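Side-chain contact in NADPH-flavin oxidoreductase (Vibrio parahaemolyticus serotype O3:K6, PDB 5UU6), which binds flavin mononucleotide and, as a nitroreductase-type NADPH-flavin oxidoreductase, probably uses NADPH to reduce flavins and nitro compounds: residues A[138-143]-A[232-237]. Numbering follows the deposited sequence.
Sequences NAQQVD and LPYLNG
Ala139, in the first turn of its helix, sets its methyl group on one face of the Tyr234 ring: CB lies 3.6 Å from the ring centroid and 10° off the normal, a nearly central CH-pi contact. The small methyl leaves room for the ring to lie flat over it, and the ring helps fill the 10.5 Å between the segment axes.

Gln140 reaches the edge of the same ring. CG stands anti to the backbone N (chi1 -179°) and the chain bends at chi2, which brings OE1 to 3.5 Å from Tyr234 CD1. A water 2.7 Å from OE1 donates to it and also to Tyr234 O, bridging the side chain to the other backbone, while NE2 hydrogen-bonds to OE1 of Glu144. A long, flexible amide suits this exposed border, where its oxygen takes the water and its NH2 group reaches Glu144.

One turn beyond Ala139, Asp143 accepts a hydrogen bond from the phenol. Tyr234 OH donates to the anti lone pair of Asp143 OD2 over a short 2.5 Å, with carboxylate and ring 76° apart. Lys238 forms a salt bridge to the same oxygen, which probably favours the ionised acid in this buried spot. The hydroxyl also accepts a hydrogen bond from Ile154 N, so this buried oxygen has one partner on the helix and another on the strand.

Tyrosine thus joins helix 231-237, near the C-terminus, to helix 139-145 and strand 152-161: structural helix-to-helix packing through a single aromatic side chain in the FMN-dependent nitroreductase fold, away from the flavin, which lies about 13 Å from the Ala139 side chain.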
ATOM      1  N   ASN A 138       2.731  -7.259 -18.779  1.00 16.67           N
ATOM      2  CA  ASN A 138       3.508  -6.682 -19.858  1.00 18.85           C
ATOM      3  C   ASN A 138       4.189  -5.393 -19.389  1.00 15.35           C
ATOM      4  O   ASN A 138       4.159  -4.362 -20.063  1.00 15.75           O
ATOM      5  CB  ASN A 138       2.579  -6.445 -21.041  1.00 17.41           C
ATOM      6  CG  ASN A 138       2.061  -7.757 -21.622  1.00 19.15           C
ATOM      7  OD1 ASN A 138       2.794  -8.450 -22.293  1.00 18.11           O
ATOM      8  ND2 ASN A 138       0.809  -8.104 -21.340  1.00 18.79           N
ATOM      9  N   ALA A 139       4.827  -5.456 -18.218  1.00 17.45           N
ATOM     10  CA  ALA A 139       5.331  -4.249 -17.559  1.00 14.17           C
ATOM     11  C   ALA A 139       6.220  -3.433 -18.492  1.00 15.01           C
ATOM     12  O   ALA A 139       6.006  -2.227 -18.676  1.00 15.88           O
ATOM     13  CB  ALA A 139       6.076  -4.638 -16.278  1.00 18.08           C
ATOM     14  N   GLN A 140       7.172  -4.086 -19.162  1.00 15.79           N
ATOM     15  CA  GLN A 140       8.090  -3.336 -20.018  1.00 16.72           C
ATOM     16  C   GLN A 140       7.356  -2.571 -21.132  1.00 17.74           C
ATOM     17  O   GLN A 140       7.682  -1.410 -21.409  1.00 18.65           O
ATOM     18  CB  GLN A 140       9.119  -4.277 -20.637  1.00 19.24           C
ATOM     19  CG  GLN A 140      10.116  -3.548 -21.510  1.00 25.13           C
ATOM     20  CD  GLN A 140      10.931  -2.524 -20.717  1.00 30.96           C
ATOM     21  OE1 GLN A 140      11.203  -2.707 -19.529  1.00 40.46           O
ATOM     22  NE2 GLN A 140      11.318  -1.446 -21.377  1.00 21.52           N
ATOM     23  N   GLN A 141       6.384  -3.211 -21.794  0.52 17.61           N
ATOM     24  CA  GLN A 141       5.660  -2.536 -22.871  0.52 18.38           C
ATOM     25  C   GLN A 141       4.787  -1.400 -22.338  0.52 17.78           C
ATOM     26  O   GLN A 141       4.621  -0.376 -23.015  0.52 18.47           O
ATOM     27  CB  GLN A 141       4.803  -3.546 -23.649  0.52 18.88           C
ATOM     28  CG  GLN A 141       5.591  -4.471 -24.588  0.52 19.96           C
ATOM     29  CD  GLN A 141       4.709  -5.508 -25.282  0.52 23.73           C
ATOM     30  OE1 GLN A 141       4.376  -5.372 -26.467  0.52 24.82           O
ATOM     31  NE2 GLN A 141       4.329  -6.552 -24.545  0.52 19.91           N
ATOM     32  N   VAL A 142       4.218  -1.569 -21.141  1.00 16.63           N
ATOM     33  CA  VAL A 142       3.434  -0.505 -20.509  1.00 16.08           C
ATOM     34  C   VAL A 142       4.338   0.679 -20.172  1.00 16.82           C
ATOM     35  O   VAL A 142       4.006   1.846 -20.426  1.00 18.28           O
ATOM     36  CB  VAL A 142       2.737  -1.055 -19.244  1.00 14.93           C
ATOM     37  CG1 VAL A 142       2.065   0.081 -18.425  1.00 14.37           C
ATOM     38  CG2 VAL A 142       1.693  -2.089 -19.681  1.00 24.21           C
ATOM     39  N   ASP A 143       5.490   0.374 -19.572  1.00 15.89           N
ATOM     40  CA  ASP A 143       6.533   1.345 -19.276  1.00 16.16           C
ATOM     41  C   ASP A 143       6.907   2.163 -20.510  1.00 22.02           C
ATOM     42  O   ASP A 143       6.963   3.399 -20.462  1.00 25.78           O
ATOM     43  CB  ASP A 143       7.733   0.558 -18.706  1.00 19.21           C
ATOM     44  CG  ASP A 143       8.790   1.444 -18.070  1.00 19.51           C
ATOM     45  OD1 ASP A 143       9.490   2.118 -18.835  1.00 20.10           O
ATOM     46  OD2 ASP A 143       8.914   1.464 -16.804  1.00 17.62           O
ATOM     47  N   LEU A 232      11.497  -8.986 -11.766  1.00 16.00           N
ATOM     48  CA  LEU A 232      12.814  -8.527 -11.316  1.00 15.88           C
ATOM     49  C   LEU A 232      13.652  -7.951 -12.462  1.00 17.46           C
ATOM     50  O   LEU A 232      14.168  -6.826 -12.307  1.00 15.63           O
ATOM     51  CB  LEU A 232      13.569  -9.638 -10.581  1.00 14.01           C
ATOM     52  CG  LEU A 232      14.916  -9.228  -9.973  1.00 14.70           C
ATOM     53  CD1 LEU A 232      14.730  -8.066  -8.952  1.00 12.67           C
ATOM     54  CD2 LEU A 232      15.618 -10.468  -9.304  1.00 17.86           C
ATOM     55  N   PRO A 233      13.822  -8.627 -13.615  1.00 17.57           N
ATOM     56  CA  PRO A 233      14.486  -7.952 -14.752  1.00 15.85           C
ATOM     57  C   PRO A 233      13.828  -6.636 -15.148  1.00 15.87           C
ATOM     58  O   PRO A 233      14.539  -5.700 -15.524  1.00 14.82           O
ATOM     59  CB  PRO A 233      14.379  -8.980 -15.901  1.00 19.97           C
ATOM     60  CG  PRO A 233      14.259 -10.323 -15.207  1.00 21.70           C
ATOM     61  CD  PRO A 233      13.443 -10.017 -13.944  1.00 15.78           C
ATOM     62  N   TYR A 234      12.491  -6.557 -15.134  1.00 13.80           N
ATOM     63  CA  TYR A 234      11.821  -5.293 -15.425  1.00 15.33           C
ATOM     64  C   TYR A 234      12.345  -4.189 -14.499  1.00 13.57           C
ATOM     65  O   TYR A 234      12.870  -3.159 -14.956  1.00 15.38           O
ATOM     66  CB  TYR A 234      10.293  -5.440 -15.275  1.00 14.19           C
ATOM     67  CG  TYR A 234       9.601  -4.085 -15.330  1.00 17.29           C
ATOM     68  CD1 TYR A 234       9.744  -3.232 -16.441  1.00 15.22           C
ATOM     69  CD2 TYR A 234       8.900  -3.604 -14.231  1.00 18.69           C
ATOM     70  CE1 TYR A 234       9.135  -1.957 -16.460  1.00 13.98           C
ATOM     71  CE2 TYR A 234       8.289  -2.313 -14.246  1.00 11.10           C
ATOM     72  CZ  TYR A 234       8.436  -1.509 -15.336  1.00 14.62           C
ATOM     73  OH  TYR A 234       7.840  -0.258 -15.297  1.00 17.41           O
ATOM     74  N   LEU A 235      12.234  -4.413 -13.186  1.00 12.14           N
ATOM     75  CA  LEU A 235      12.683  -3.438 -12.194  1.00 14.76           C
ATOM     76  C   LEU A 235      14.168  -3.122 -12.359  1.00 17.41           C
ATOM     77  O   LEU A 235      14.575  -1.952 -12.350  1.00 13.38           O
ATOM     78  CB  LEU A 235      12.389  -3.970 -10.780  1.00 11.13           C
ATOM     79  CG  LEU A 235      10.914  -4.156 -10.352  1.00 16.28           C
ATOM     80  CD1 LEU A 235      10.831  -4.837  -8.970  1.00 17.75           C
ATOM     81  CD2 LEU A 235      10.109  -2.856 -10.306  1.00 14.74           C
ATOM     82  N   ASN A 236      15.005  -4.160 -12.508  1.00 12.87           N
ATOM     83  CA  ASN A 236      16.428  -3.917 -12.653  1.00 15.42           C
ATOM     84  C   ASN A 236      16.722  -3.086 -13.884  1.00 16.69           C
ATOM     85  O   ASN A 236      17.540  -2.170 -13.823  1.00 17.26           O
ATOM     86  CB  ASN A 236      17.192  -5.247 -12.687  1.00 18.00           C
ATOM     87  CG  ASN A 236      17.160  -5.949 -11.344  1.00 22.25           C
ATOM     88  OD1 ASN A 236      16.772  -5.339 -10.315  1.00 21.08           O
ATOM     89  ND2 ASN A 236      17.535  -7.222 -11.328  1.00 15.30           N
ATOM     90  N   GLY A 237      16.007  -3.330 -14.991  1.00 20.56           N
ATOM     91  CA  GLY A 237      16.192  -2.505 -16.184  1.00 24.64           C
ATOM     92  C   GLY A 237      15.846  -1.033 -15.997  1.00 23.80           C
ATOM     93  O   GLY A 237      16.327  -0.196 -16.763  1.00 20.12           O
TER
HETATM   94  O   HOH W   1      12.998  -2.509 -17.514  1.00 10.85           O